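Side-chain contacts in StiE protein (Stigmatella aurantiaca, PDB 6ECX), which transfers a methyl group from S-adenosylmethionine to an oxygen of a growing polyketide, as the O-methyltransferase domain of a polyketide synthase that probably makes an antibiotic: residues Val42-Val47 with Thr313-Phe318; Phe50-Thr55 with Arg266-Tyr271; Met93-Gly98 with Phe163-Leu168; Leu183-Leu188 with Asp293-Ser298. All blocks are in the same frame, centred on the assembly; numbering follows the deposited sequence.

Contact 1: residues Val42-Val47 with Thr313-Phe318; sequences VFQEIV and TPYAEF
V42 lies over one face of the Y315 ring, and this is the tightly packed half of the contact. Its CG1 methyl stands 3.9 Å from the ring centroid of Y315 and 23° off the ring normal, a CH-pi contact displaced toward the hydroxyl-bearing end of the ring, where V42 CG1 comes within 3.6 Å of Y315 CZ. With CG anti to the backbone N (chi1 177°), the tyrosine reaches from the 3-10 segment 315-316, just after the edge strand 313-314, to the loop that leads into helix 52-57. The looser half belongs to Q44, which is exposed. Its chain bends at chi2, and CG of Q44 sits at the ring edge, 3.5 Å from Y315 OH; this is plain packing, and the amide, its plane turned 61° from the ring, makes no hydrogen bond to the tyrosine. Q44 OE1 has a weak bond to R68 instead. No polar bond joins the two segments. Their cohesion is therefore apolar, chiefly through one methyl on an aromatic face with Q44 CG at the rim, whereas the hydroxyl of Y315 is hydrogen-bonded to E75 of helix 64-80 and not to the loop 42-47.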
loop_
_atom_site.group_PDB
_atom_site.type_symbol
_atom_site.label_atom_id
_atom_site.label_comp_id
_atom_site.label_asym_id
_atom_site.label_seq_id
_atom_site.Cartn_x
_atom_site.Cartn_y
_atom_site.Cartn_z
ATOM N N VAL A 42 -1.619 11.489 2.298
ATOM C CA VAL A 42 -0.756 12.549 1.785
ATOM C C VAL A 42 -1.239 13.896 2.315
ATOM O O VAL A 42 -2.284 14.407 1.897
ATOM C CB VAL A 42 -0.715 12.525 0.248
ATOM C CG1 VAL A 42 -0.067 13.779 -0.317
ATOM C CG2 VAL A 42 0.016 11.282 -0.239
ATOM N N PHE A 43 -0.487 14.466 3.250
ATOM C CA PHE A 43 -0.663 15.850 3.677
ATOM C C PHE A 43 0.334 16.696 2.893
ATOM O O PHE A 43 1.546 16.575 3.094
ATOM C CB PHE A 43 -0.436 16.008 5.182
ATOM C CG PHE A 43 -1.655 15.728 6.034
ATOM C CD1 PHE A 43 -2.434 14.610 5.820
ATOM C CD2 PHE A 43 -1.997 16.576 7.076
ATOM C CE1 PHE A 43 -3.545 14.351 6.609
ATOM C CE2 PHE A 43 -3.107 16.310 7.871
ATOM C CZ PHE A 43 -3.881 15.203 7.632
ATOM N N GLN A 44 -0.174 17.548 1.995
ATOM C CA GLN A 44 0.723 18.388 1.206
ATOM C C GLN A 44 1.532 19.312 2.110
ATOM O O GLN A 44 2.707 19.594 1.835
ATOM C CB GLN A 44 -0.066 19.193 0.168
ATOM C CG GLN A 44 -0.893 18.353 -0.809
ATOM C CD GLN A 44 -2.324 18.135 -0.335
ATOM O OE1 GLN A 44 -2.620 18.238 0.858
ATOM N NE2 GLN A 44 -3.220 17.841 -1.275
ATOM N N GLU A 45 0.923 19.779 3.199
ATOM C CA GLU A 45 1.607 20.567 4.216
ATOM C C GLU A 45 1.147 20.109 5.594
ATOM O O GLU A 45 0.085 19.498 5.748
ATOM C CB GLU A 45 1.345 22.077 4.055
ATOM C CG GLU A 45 1.954 22.708 2.809
ATOM C CD GLU A 45 3.473 22.637 2.789
ATOM O OE1 GLU A 45 4.081 22.562 3.881
ATOM O OE2 GLU A 45 4.057 22.651 1.680
ATOM N N ILE A 46 1.974 20.398 6.601
ATOM C CA ILE A 46 1.541 20.246 7.984
ATOM C C ILE A 46 0.336 21.144 8.219
ATOM O O ILE A 46 0.342 22.327 7.857
ATOM C CB ILE A 46 2.691 20.587 8.946
ATOM C CG1 ILE A 46 3.789 19.518 8.874
ATOM C CG2 ILE A 46 2.167 20.793 10.383
ATOM C CD1 ILE A 46 5.106 19.966 9.481
ATOM N N VAL A 47 -0.717 20.588 8.802
ATOM C CA VAL A 47 -1.868 21.402 9.171
ATOM C C VAL A 47 -1.880 21.514 10.696
ATOM O O VAL A 47 -2.076 20.509 11.397
ATOM C CB VAL A 47 -3.182 20.836 8.612
ATOM C CG1 VAL A 47 -3.218 21.001 7.090
ATOM C CG2 VAL A 47 -3.325 19.393 8.941
ATOM N N THR A 313 10.401 10.381 -8.165
ATOM C CA THR A 313 9.888 11.745 -8.260
ATOM C C THR A 313 9.337 12.189 -6.911
ATOM O O THR A 313 8.430 11.538 -6.385
ATOM C CB THR A 313 8.796 11.838 -9.310
ATOM O OG1 THR A 313 9.290 11.321 -10.547
ATOM C CG2 THR A 313 8.376 13.291 -9.490
ATOM N N PRO A 314 9.844 13.263 -6.321
ATOM C CA PRO A 314 9.201 13.794 -5.117
ATOM C C PRO A 314 7.784 14.258 -5.426
ATOM O O PRO A 314 7.533 14.917 -6.438
ATOM C CB PRO A 314 10.106 14.968 -4.718
ATOM C CG PRO A 314 11.365 14.767 -5.483
ATOM C CD PRO A 314 10.975 14.105 -6.750
ATOM N N TYR A 315 6.855 13.903 -4.533
ATOM C CA TYR A 315 5.478 14.386 -4.627
ATOM C C TYR A 315 5.400 15.892 -4.857
ATOM O O TYR A 315 4.523 16.368 -5.587
ATOM C CB TYR A 315 4.712 14.042 -3.353
ATOM C CG TYR A 315 3.301 14.579 -3.359
ATOM C CD1 TYR A 315 2.268 13.828 -3.903
ATOM C CD2 TYR A 315 3.000 15.836 -2.826
ATOM C CE1 TYR A 315 0.972 14.297 -3.914
ATOM C CE2 TYR A 315 1.698 16.320 -2.836
ATOM C CZ TYR A 315 0.690 15.538 -3.386
ATOM O OH TYR A 315 -0.606 15.979 -3.409
ATOM N N ALA A 316 6.274 16.664 -4.204
ATOM C CA ALA A 316 6.246 18.113 -4.379
ATOM C C ALA A 316 6.540 18.521 -5.817
ATOM O O ALA A 316 6.204 19.641 -6.213
ATOM C CB ALA A 316 7.234 18.792 -3.421
ATOM N N GLU A 317 7.138 17.638 -6.612
ATOM C CA GLU A 317 7.400 17.924 -8.016
ATOM C C GLU A 317 6.398 17.246 -8.939
ATOM O O GLU A 317 6.595 17.232 -10.158
ATOM C CB GLU A 317 8.831 17.509 -8.378
ATOM C CG GLU A 317 9.903 18.390 -7.733
ATOM C CD GLU A 317 11.321 17.907 -8.011
ATOM O OE1 GLU A 317 11.491 16.948 -8.798
ATOM O OE2 GLU A 317 12.265 18.487 -7.428
ATOM N N PHE A 318 5.329 16.694 -8.385
ATOM C CA PHE A 318 4.371 15.897 -9.134
ATOM C C PHE A 318 3.150 16.725 -9.505
ATOM O O PHE A 318 2.649 17.517 -8.697
ATOM C CB PHE A 318 3.948 14.692 -8.307
ATOM C CG PHE A 318 2.790 13.940 -8.884
ATOM C CD1 PHE A 318 2.969 13.087 -9.962
ATOM C CD2 PHE A 318 1.523 14.067 -8.328
ATOM C CE1 PHE A 318 1.906 12.382 -10.488
ATOM C CE2 PHE A 318 0.453 13.361 -8.841
ATOM C CZ PHE A 318 0.645 12.514 -9.923
#

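Contact 2: residues Phe50-Thr55 with Arg266-Tyr271; sequences FSWIRT and RSFGSY
W52 and I53, in the first turn of helix 52-57, meet F268 and Y271 of helix 263-280. Three of the four are aromatic and form a cluster. W52 touches with the CH2 and CZ3 atoms of its six-membered ring: CH2 of W52 is 3.6 Å from F268 CE1, and the two rings meet rim to rim with planes at 42°. The same atom, W52 CH2, lies 3.7 Å from Y271 CD2, an oblique pairing with planes 72° apart. Trans about CA-CB (chi1 180°), the indole extends away from its own backbone to reach both rings. The aliphatic share falls to I53, whose CD1 reaches F268 CD1 at 3.4 Å. No hydrogen bond crosses between the segments; within 50-55, S51 OG, at the N-cap, accepts from R54 N at 3.0 Å and is also bonded to Q250, and S51 O takes both T55 N and T55 OG1, from opposite faces of its carbonyl plane. W40 continues the cluster, meeting W52 edge-to-face. Between these segments every contact is carbon to carbon, a dispersion and hydrophobic interface.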
loop_
_atom_site.group_PDB
_atom_site.type_symbol
_atom_site.label_atom_id
_atom_site.label_comp_id
_atom_site.label_asym_id
_atom_site.label_seq_id
_atom_site.Cartn_x
_atom_site.Cartn_y
_atom_site.Cartn_z
ATOM N N PHE A 50 -3.868 19.322 13.641
ATOM C CA PHE A 50 -4.348 18.000 13.259
ATOM C C PHE A 50 -3.552 16.936 13.993
ATOM O O PHE A 50 -2.325 17.014 14.106
ATOM C CB PHE A 50 -4.253 17.760 11.759
ATOM C CG PHE A 50 -4.510 16.323 11.368
ATOM C CD1 PHE A 50 -5.802 15.854 11.210
ATOM C CD2 PHE A 50 -3.459 15.433 11.195
ATOM C CE1 PHE A 50 -6.038 14.530 10.865
ATOM C CE2 PHE A 50 -3.691 14.114 10.855
ATOM C CZ PHE A 50 -4.982 13.662 10.690
ATOM N N SER A 51 -4.261 15.931 14.488
ATOM C CA SER A 51 -3.664 14.844 15.253
ATOM C C SER A 51 -4.127 13.539 14.620
ATOM O O SER A 51 -5.279 13.130 14.799
ATOM C CB SER A 51 -4.060 14.920 16.720
ATOM O OG SER A 51 -3.715 13.717 17.368
ATOM N N TRP A 52 -3.234 12.909 13.860
ATOM C CA TRP A 52 -3.533 11.593 13.313
ATOM C C TRP A 52 -3.863 10.603 14.426
ATOM O O TRP A 52 -4.766 9.769 14.285
ATOM C CB TRP A 52 -2.349 11.111 12.478
ATOM C CG TRP A 52 -2.553 9.774 11.880
ATOM C CD1 TRP A 52 -3.225 9.486 10.728
ATOM C CD2 TRP A 52 -2.084 8.525 12.400
ATOM N NE1 TRP A 52 -3.205 8.130 10.498
ATOM C CE2 TRP A 52 -2.512 7.517 11.510
ATOM C CE3 TRP A 52 -1.352 8.159 13.535
ATOM C CZ2 TRP A 52 -2.226 6.165 11.716
ATOM C CZ3 TRP A 52 -1.071 6.815 13.741
ATOM C CH2 TRP A 52 -1.506 5.835 12.834
ATOM N N ILE A 53 -3.166 10.706 15.558
ATOM C CA ILE A 53 -3.367 9.738 16.629
ATOM C C ILE A 53 -4.760 9.895 17.237
ATOM O O ILE A 53 -5.449 8.903 17.493
ATOM C CB ILE A 53 -2.237 9.857 17.677
ATOM C CG1 ILE A 53 -2.166 8.601 18.547
ATOM C CG2 ILE A 53 -2.360 11.109 18.541
ATOM C CD1 ILE A 53 -1.607 7.418 17.789
ATOM N N ARG A 54 -5.222 11.134 17.432
ATOM C CA ARG A 54 -6.551 11.330 18.007
ATOM C C ARG A 54 -7.637 10.953 17.005
ATOM O O ARG A 54 -8.658 10.363 17.380
ATOM C CB ARG A 54 -6.729 12.780 18.479
ATOM C CG ARG A 54 -5.838 13.175 19.643
ATOM C CD ARG A 54 -6.073 14.610 20.116
ATOM N NE ARG A 54 -5.631 14.767 21.503
ATOM C CZ ARG A 54 -5.499 15.927 22.144
ATOM N NH1 ARG A 54 -5.761 17.073 21.534
ATOM N NH2 ARG A 54 -5.087 15.938 23.403
ATOM N N THR A 55 -7.427 11.271 15.728
ATOM C CA THR A 55 -8.432 10.964 14.715
ATOM C C THR A 55 -8.652 9.461 14.588
ATOM O O THR A 55 -9.795 9.000 14.472
ATOM C CB THR A 55 -8.018 11.560 13.367
ATOM O OG1 THR A 55 -8.042 12.990 13.453
ATOM C CG2 THR A 55 -8.965 11.106 12.273
ATOM N N ARG A 266 3.259 -0.710 21.719
ATOM C CA ARG A 266 4.475 -0.786 20.916
ATOM C C ARG A 266 4.182 -0.668 19.428
ATOM O O ARG A 266 5.100 -0.398 18.646
ATOM C CB ARG A 266 5.224 -2.089 21.191
ATOM C CG ARG A 266 6.680 -1.885 21.579
ATOM C CD ARG A 266 7.413 -3.205 21.743
ATOM N NE ARG A 266 6.560 -4.239 22.318
ATOM C CZ ARG A 266 7.011 -5.297 22.984
ATOM N NH1 ARG A 266 8.314 -5.457 23.178
ATOM N NH2 ARG A 266 6.161 -6.192 23.467
ATOM N N SER A 267 2.926 -0.862 19.022
ATOM C CA SER A 267 2.586 -0.730 17.613
ATOM C C SER A 267 2.583 0.728 17.169
ATOM O O SER A 267 2.946 1.025 16.026
ATOM C CB SER A 267 1.231 -1.381 17.330
ATOM O OG SER A 267 0.174 -0.655 17.926
ATOM N N PHE A 268 2.190 1.649 18.047
ATOM C CA PHE A 268 2.217 3.065 17.712
ATOM C C PHE A 268 3.519 3.744 18.110
ATOM O O PHE A 268 3.754 4.885 17.700
ATOM C CB PHE A 268 1.012 3.776 18.339
ATOM C CG PHE A 268 -0.273 3.500 17.613
ATOM C CD1 PHE A 268 -0.707 4.340 16.603
ATOM C CD2 PHE A 268 -1.020 2.372 17.904
ATOM C CE1 PHE A 268 -1.875 4.077 15.912
ATOM C CE2 PHE A 268 -2.188 2.102 17.216
ATOM C CZ PHE A 268 -2.614 2.956 16.216
ATOM N N GLY A 269 4.369 3.072 18.891
ATOM C CA GLY A 269 5.767 3.458 18.942
ATOM C C GLY A 269 6.496 3.149 17.646
ATOM O O GLY A 269 7.362 3.918 17.217
ATOM N N SER A 270 6.152 2.030 16.998
ATOM C CA SER A 270 6.750 1.718 15.703
ATOM C C SER A 270 6.426 2.787 14.672
ATOM O O SER A 270 7.184 2.978 13.714
ATOM C CB SER A 270 6.272 0.353 15.203
ATOM O OG SER A 270 6.832 -0.705 15.960
ATOM N N TYR A 271 5.309 3.493 14.853
ATOM C CA TYR A 271 4.916 4.527 13.907
ATOM C C TYR A 271 5.724 5.809 14.091
ATOM O O TYR A 271 6.032 6.485 13.101
ATOM C CB TYR A 271 3.416 4.809 14.035
ATOM C CG TYR A 271 2.531 3.632 13.660
ATOM C CD1 TYR A 271 3.042 2.539 12.968
ATOM C CD2 TYR A 271 1.182 3.620 13.992
ATOM C CE1 TYR A 271 2.235 1.465 12.624
ATOM C CE2 TYR A 271 0.367 2.550 13.651
ATOM C CZ TYR A 271 0.900 1.476 12.965
ATOM O OH TYR A 271 0.100 0.409 12.622
#

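Contact 3: residues Met93-Gly98 with Phe163-Leu168; sequences MDFGCG and FEVAGL. With SAM (S-adenosylmethionine), chain B.
V165 packs both methyls against the loop that follows strand 91-94. CG1 of V165 is 3.5 Å from F95 CD1, the two side chains sliding past each other in opposite directions, while CG2 of V165 lies 3.5 Å from G96 O. F95 holds its CG between the backbone N and carbonyl carbon (chi1 62°), which also brings the ring edge toward A166.

The polar contacts gather around the cofactor. The amino group of S-adenosylmethionine (atom N) donates to G96 O at 2.9 Å and to F163 O at 3.2 Å, so it bridges the segments. G98 N makes a weak bond to the ribose O3'. In the second shell, D94 OD1 accepts from G96 N at 3.0 Å, an Asx turn, and from a water that in turn accepts from F163 N. S148, D147, T119, Q124 and L38 also hydrogen-bond the cofactor.

The loop is the glycine-rich motif of the Rossmann-like methyltransferase fold. Backbone carbonyls from the end of one strand and the loop after another would suit a positively charged ammonium, with D94 shaping the first loop.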
loop_
_atom_site.group_PDB
_atom_site.type_symbol
_atom_site.label_atom_id
_atom_site.label_comp_id
_atom_site.label_asym_id
_atom_site.label_seq_id
_atom_site.Cartn_x
_atom_site.Cartn_y
_atom_site.Cartn_z
ATOM N N MET A 93 -6.563 -7.808 -9.274
ATOM C CA MET A 93 -6.207 -8.632 -8.114
ATOM C C MET A 93 -5.644 -7.740 -7.018
ATOM O O MET A 93 -4.690 -6.996 -7.265
ATOM C CB MET A 93 -5.167 -9.693 -8.489
ATOM C CG MET A 93 -4.738 -10.612 -7.350
ATOM S SD MET A 93 -6.078 -11.773 -6.954
ATOM C CE MET A 93 -5.986 -11.720 -5.145
ATOM N N ASP A 94 -6.208 -7.831 -5.797
ATOM C CA ASP A 94 -5.680 -7.127 -4.620
ATOM C C ASP A 94 -5.078 -8.167 -3.692
ATOM O O ASP A 94 -5.817 -8.923 -3.045
ATOM C CB ASP A 94 -6.786 -6.347 -3.904
ATOM C CG ASP A 94 -6.270 -5.526 -2.715
ATOM O OD1 ASP A 94 -5.191 -5.828 -2.154
ATOM O OD2 ASP A 94 -6.967 -4.556 -2.335
ATOM N N PHE A 95 -3.742 -8.232 -3.611
ATOM C CA PHE A 95 -3.174 -9.372 -2.902
ATOM C C PHE A 95 -3.028 -9.149 -1.398
ATOM O O PHE A 95 -2.477 -10.012 -0.713
ATOM C CB PHE A 95 -1.847 -9.825 -3.535
ATOM C CG PHE A 95 -0.737 -8.814 -3.515
ATOM C CD1 PHE A 95 0.090 -8.698 -2.415
ATOM C CD2 PHE A 95 -0.458 -8.050 -4.639
ATOM C CE1 PHE A 95 1.156 -7.810 -2.413
ATOM C CE2 PHE A 95 0.617 -7.164 -4.654
ATOM C CZ PHE A 95 1.419 -7.039 -3.542
ATOM N N GLY A 96 -3.561 -8.054 -0.866
ATOM C CA GLY A 96 -3.684 -7.891 0.577
ATOM C C GLY A 96 -4.809 -6.923 0.864
ATOM O O GLY A 96 -4.559 -5.768 1.204
ATOM N N CYS A 97 -6.057 -7.384 0.733
ATOM C CA CYS A 97 -7.173 -6.482 0.459
ATOM C C CYS A 97 -7.793 -5.838 1.701
ATOM O O CYS A 97 -8.750 -5.067 1.551
ATOM C CB CYS A 97 -8.248 -7.225 -0.347
ATOM S SG CYS A 97 -8.997 -8.661 0.483
ATOM N N GLY A 98 -7.266 -6.085 2.897
ATOM C CA GLY A 98 -7.750 -5.367 4.072
ATOM C C GLY A 98 -9.251 -5.515 4.282
ATOM O O GLY A 98 -9.789 -6.629 4.345
ATOM N N PHE A 163 -1.045 -2.462 -1.613
ATOM C CA PHE A 163 -0.835 -1.238 -0.848
ATOM C C PHE A 163 -0.454 -1.651 0.570
ATOM O O PHE A 163 -1.296 -2.152 1.325
ATOM C CB PHE A 163 -2.077 -0.343 -0.866
ATOM C CG PHE A 163 -2.576 -0.011 -2.270
ATOM C CD1 PHE A 163 -1.699 -0.003 -3.363
ATOM C CD2 PHE A 163 -3.925 0.278 -2.495
ATOM C CE1 PHE A 163 -2.158 0.289 -4.649
ATOM C CE2 PHE A 163 -4.396 0.576 -3.775
ATOM C CZ PHE A 163 -3.502 0.578 -4.860
ATOM N N GLU A 164 0.818 -1.467 0.906
ATOM C CA GLU A 164 1.373 -1.835 2.209
ATOM C C GLU A 164 1.131 -3.315 2.519
ATOM O O GLU A 164 0.645 -3.681 3.592
ATOM C CB GLU A 164 0.803 -0.942 3.310
ATOM C CG GLU A 164 1.145 0.528 3.184
ATOM C CD GLU A 164 0.621 1.348 4.358
ATOM O OE1 GLU A 164 0.517 2.585 4.226
ATOM O OE2 GLU A 164 0.316 0.751 5.416
ATOM N N VAL A 165 1.471 -4.174 1.557
ATOM C CA VAL A 165 1.252 -5.612 1.697
ATOM C C VAL A 165 2.556 -6.375 1.499
ATOM O O VAL A 165 2.960 -7.176 2.350
ATOM C CB VAL A 165 0.188 -6.119 0.703
ATOM C CG1 VAL A 165 -0.064 -7.600 0.940
ATOM C CG2 VAL A 165 -1.095 -5.309 0.816
ATOM N N ALA A 166 3.212 -6.146 0.359
ATOM C CA ALA A 166 4.415 -6.911 0.029
ATOM C C ALA A 166 5.451 -6.832 1.143
ATOM O O ALA A 166 6.163 -7.809 1.409
ATOM C CB ALA A 166 5.009 -6.421 -1.302
ATOM N N GLY A 167 5.535 -5.686 1.825
ATOM C CA GLY A 167 6.488 -5.549 2.916
ATOM C C GLY A 167 6.242 -6.485 4.084
ATOM O O GLY A 167 7.148 -6.703 4.900
ATOM N N LEU A 168 5.036 -7.044 4.183
ATOM C CA LEU A 168 4.630 -7.929 5.267
ATOM C C LEU A 168 4.844 -9.403 4.957
ATOM O O LEU A 168 4.621 -10.243 5.838
ATOM C CB LEU A 168 3.144 -7.721 5.576
ATOM C CG LEU A 168 2.689 -6.587 6.486
ATOM C CD1 LEU A 168 1.225 -6.262 6.241
ATOM C CD2 LEU A 168 2.897 -6.983 7.927
HETATM N N SAM B . -4.356 -2.886 1.157
HETATM C CA SAM B . -5.291 -2.632 2.245
HETATM C C SAM B . -5.477 -1.136 2.462
HETATM O O SAM B . -4.696 -0.354 1.930
HETATM O OXT SAM B . -6.392 -0.676 3.152
HETATM C CB SAM B . -4.800 -3.295 3.521
HETATM C CG SAM B . -3.353 -2.983 3.882
HETATM S SD SAM B . -2.960 -3.659 5.518
HETATM C CE SAM B . -1.724 -2.465 6.092
HETATM C "C5'" SAM B . -2.046 -5.169 5.114
HETATM C "C4'" SAM B . -2.941 -6.264 4.529
HETATM O "O4'" SAM B . -2.193 -7.320 3.945
HETATM C "C3'" SAM B . -3.880 -6.937 5.524
HETATM O "O3'" SAM B . -5.144 -6.995 4.887
HETATM C "C2'" SAM B . -3.342 -8.354 5.673
HETATM O "O2'" SAM B . -4.331 -9.330 5.939
HETATM C "C1'" SAM B . -2.751 -8.575 4.288
HETATM N N9 SAM B . -1.717 -9.624 4.182
HETATM C C8 SAM B . -0.547 -9.690 4.898
HETATM N N7 SAM B . 0.149 -10.779 4.482
HETATM C C5 SAM B . -0.558 -11.416 3.522
HETATM C C6 SAM B . -0.320 -12.555 2.774
HETATM N N6 SAM B . 0.795 -13.264 2.941
HETATM N N1 SAM B . -1.250 -12.969 1.833
HETATM C C2 SAM B . -2.404 -12.249 1.633
HETATM N N3 SAM B . -2.629 -11.114 2.382
HETATM C C4 SAM B . -1.733 -10.699 3.316
HETATM O O HOH W 1 -3.594 -3.688 -1.720
#

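Contact 4: residues Leu183-Leu188 with Asp293-Ser298; sequences LTNGGL and DRFSRS
N185 OD1 is gripped by two backbone amides: R294 N donates to it across the contact at 2.9 Å and nearly straight (163°), and G186 N adds a weak bond from its own segment. N185 occupies the second position of a type II beta turn, T184 to G187, which leads into strand 187-196 of the mixed sheet in this Rossmann-like methyltransferase domain. The turn is closed by G187 N donating to T184 O at 2.7 Å. Facing it is the loop that leaves strand 283-292, the antiparallel neighbour of 187-196, and runs into helix 298-309. The asparagine side chain, extended away from its backbone N, carries its amide across to this loop. R294 N stands above the amide's carbonyl plane, 37° out of it, and the CB of R294 comes in close beside the same oxygen. Within the loop, S296 OG donates to D293 OD1 at 2.8 Å, and the other carboxylate oxygen of D293 forms a salt bridge with R227. The contact lies at the surface, far from the cofactor. The far end of the asparagine amide rests over one face of the F295 ring, the two planes 80° apart, with N185 ND2 displaced toward the rim and 3.2 Å from F295 CE2.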
loop_
_atom_site.group_PDB
_atom_site.type_symbol
_atom_site.label_atom_id
_atom_site.label_comp_id
_atom_site.label_asym_id
_atom_site.label_seq_id
_atom_site.Cartn_x
_atom_site.Cartn_y
_atom_site.Cartn_z
ATOM N N LEU A 183 -0.350 -12.317 -14.232
ATOM C CA LEU A 183 -0.493 -11.005 -14.840
ATOM C C LEU A 183 -0.392 -11.179 -16.351
ATOM O O LEU A 183 0.568 -11.793 -16.834
ATOM C CB LEU A 183 0.605 -10.077 -14.311
ATOM C CG LEU A 183 0.579 -8.577 -14.535
ATOM C CD1 LEU A 183 -0.791 -8.005 -14.163
ATOM C CD2 LEU A 183 1.693 -7.947 -13.689
ATOM N N THR A 184 -1.376 -10.664 -17.097
ATOM C CA THR A 184 -1.234 -10.655 -18.555
ATOM C C THR A 184 -0.008 -9.835 -18.958
ATOM O O THR A 184 0.391 -8.896 -18.266
ATOM C CB THR A 184 -2.489 -10.084 -19.245
ATOM O OG1 THR A 184 -2.721 -8.722 -18.839
ATOM C CG2 THR A 184 -3.678 -10.896 -18.905
ATOM N N ASN A 185 0.599 -10.180 -20.097
ATOM C CA ASN A 185 1.769 -9.417 -20.540
ATOM C C ASN A 185 1.401 -7.953 -20.766
ATOM O O ASN A 185 0.338 -7.629 -21.298
ATOM C CB ASN A 185 2.381 -10.008 -21.817
ATOM C CG ASN A 185 3.754 -9.425 -22.116
ATOM O OD1 ASN A 185 4.421 -8.911 -21.207
ATOM N ND2 ASN A 185 4.194 -9.505 -23.382
ATOM N N GLY A 186 2.284 -7.047 -20.350
ATOM C CA GLY A 186 1.883 -5.652 -20.325
ATOM C C GLY A 186 0.913 -5.251 -19.224
ATOM O O GLY A 186 0.582 -4.060 -19.132
ATOM N N GLY A 187 0.449 -6.185 -18.392
ATOM C CA GLY A 187 -0.392 -5.833 -17.248
ATOM C C GLY A 187 0.356 -4.950 -16.248
ATOM O O GLY A 187 1.571 -4.827 -16.282
ATOM N N LEU A 188 -0.399 -4.312 -15.349
ATOM C CA LEU A 188 0.136 -3.312 -14.426
ATOM C C LEU A 188 0.113 -3.809 -12.980
ATOM O O LEU A 188 -0.790 -4.541 -12.565
ATOM C CB LEU A 188 -0.660 -1.997 -14.517
ATOM C CG LEU A 188 -0.812 -1.373 -15.912
ATOM C CD1 LEU A 188 -1.708 -0.137 -15.863
ATOM C CD2 LEU A 188 0.557 -1.033 -16.490
ATOM N N ASP A 293 6.620 -7.247 -18.424
ATOM C CA ASP A 293 7.410 -7.164 -19.671
ATOM C C ASP A 293 7.982 -8.569 -19.888
ATOM O O ASP A 293 9.113 -8.872 -19.531
ATOM C CB ASP A 293 8.513 -6.111 -19.541
ATOM C CG ASP A 293 9.238 -5.827 -20.839
ATOM O OD1 ASP A 293 9.173 -6.619 -21.804
ATOM O OD2 ASP A 293 9.926 -4.790 -20.868
ATOM N N ARG A 294 7.168 -9.428 -20.497
ATOM C CA ARG A 294 7.525 -10.832 -20.665
ATOM C C ARG A 294 8.613 -11.025 -21.715
ATOM O O ARG A 294 9.408 -11.967 -21.624
ATOM C CB ARG A 294 6.260 -11.621 -21.047
ATOM C CG ARG A 294 6.474 -13.094 -21.273
ATOM C CD ARG A 294 6.913 -13.778 -19.982
ATOM N NE ARG A 294 7.142 -15.209 -20.169
ATOM C CZ ARG A 294 8.267 -15.721 -20.651
ATOM N NH1 ARG A 294 9.265 -14.918 -20.994
ATOM N NH2 ARG A 294 8.399 -17.032 -20.779
ATOM N N PHE A 295 8.675 -10.147 -22.706
ATOM C CA PHE A 295 9.536 -10.346 -23.871
ATOM C C PHE A 295 10.925 -9.738 -23.723
ATOM O O PHE A 295 11.749 -9.902 -24.630
ATOM C CB PHE A 295 8.840 -9.777 -25.125
ATOM C CG PHE A 295 7.500 -10.424 -25.424
ATOM C CD1 PHE A 295 7.284 -11.772 -25.134
ATOM C CD2 PHE A 295 6.465 -9.693 -25.989
ATOM C CE1 PHE A 295 6.050 -12.380 -25.415
ATOM C CE2 PHE A 295 5.221 -10.289 -26.283
ATOM C CZ PHE A 295 5.014 -11.638 -25.984
ATOM N N SER A 296 11.219 -9.052 -22.616
ATOM C CA SER A 296 12.513 -8.398 -22.475
ATOM C C SER A 296 13.481 -9.305 -21.725
ATOM O O SER A 296 13.072 -10.197 -20.982
ATOM C CB SER A 296 12.364 -7.052 -21.761
ATOM O OG SER A 296 11.772 -6.076 -22.622
ATOM N N ARG A 297 14.771 -9.121 -21.990
ATOM C CA ARG A 297 15.795 -9.841 -21.240
ATOM C C ARG A 297 15.770 -9.400 -19.786
ATOM O O ARG A 297 15.696 -8.206 -19.490
ATOM C CB ARG A 297 17.176 -9.572 -21.830
ATOM C CG ARG A 297 17.387 -10.148 -23.216
ATOM C CD ARG A 297 18.644 -9.568 -23.841
ATOM N NE ARG A 297 18.879 -10.151 -25.158
ATOM C CZ ARG A 297 19.881 -10.981 -25.435
ATOM N NH1 ARG A 297 20.746 -11.323 -24.486
ATOM N NH2 ARG A 297 20.023 -11.463 -26.658
ATOM N N SER A 298 15.849 -10.373 -18.878
ATOM C CA SER A 298 15.768 -10.060 -17.453
ATOM C C SER A 298 16.948 -9.206 -17.009
ATOM O O SER A 298 16.799 -8.332 -16.147
ATOM C CB SER A 298 15.702 -11.345 -16.631
ATOM O OG SER A 298 16.945 -12.025 -16.695
#

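How the contacts relate
Contacts 2 and 3 are buried, contact 1 is partly so, and contact 4 is at the surface. Contacts 1, 3 and 4 all reach the mixed sheet: contact 1 at its edge strand 313-314, contact 3 at central strand ends beside the cofactor, contact 4 at the turn and loop bordering two antiparallel neighbours. Contact 2 joins helices instead, and touches contact 1 where F43 CZ packs 3.4 Å from F50 CE2. Contacts 2 and 4 lie on opposite sides of the chain's centre, about 39 Å apart between centres. Chemistry follows place: contacts 1 and 2 cohere through carbon, contact 3 adds a ligand bridge, and contact 4 relies on a direct hydrogen bond.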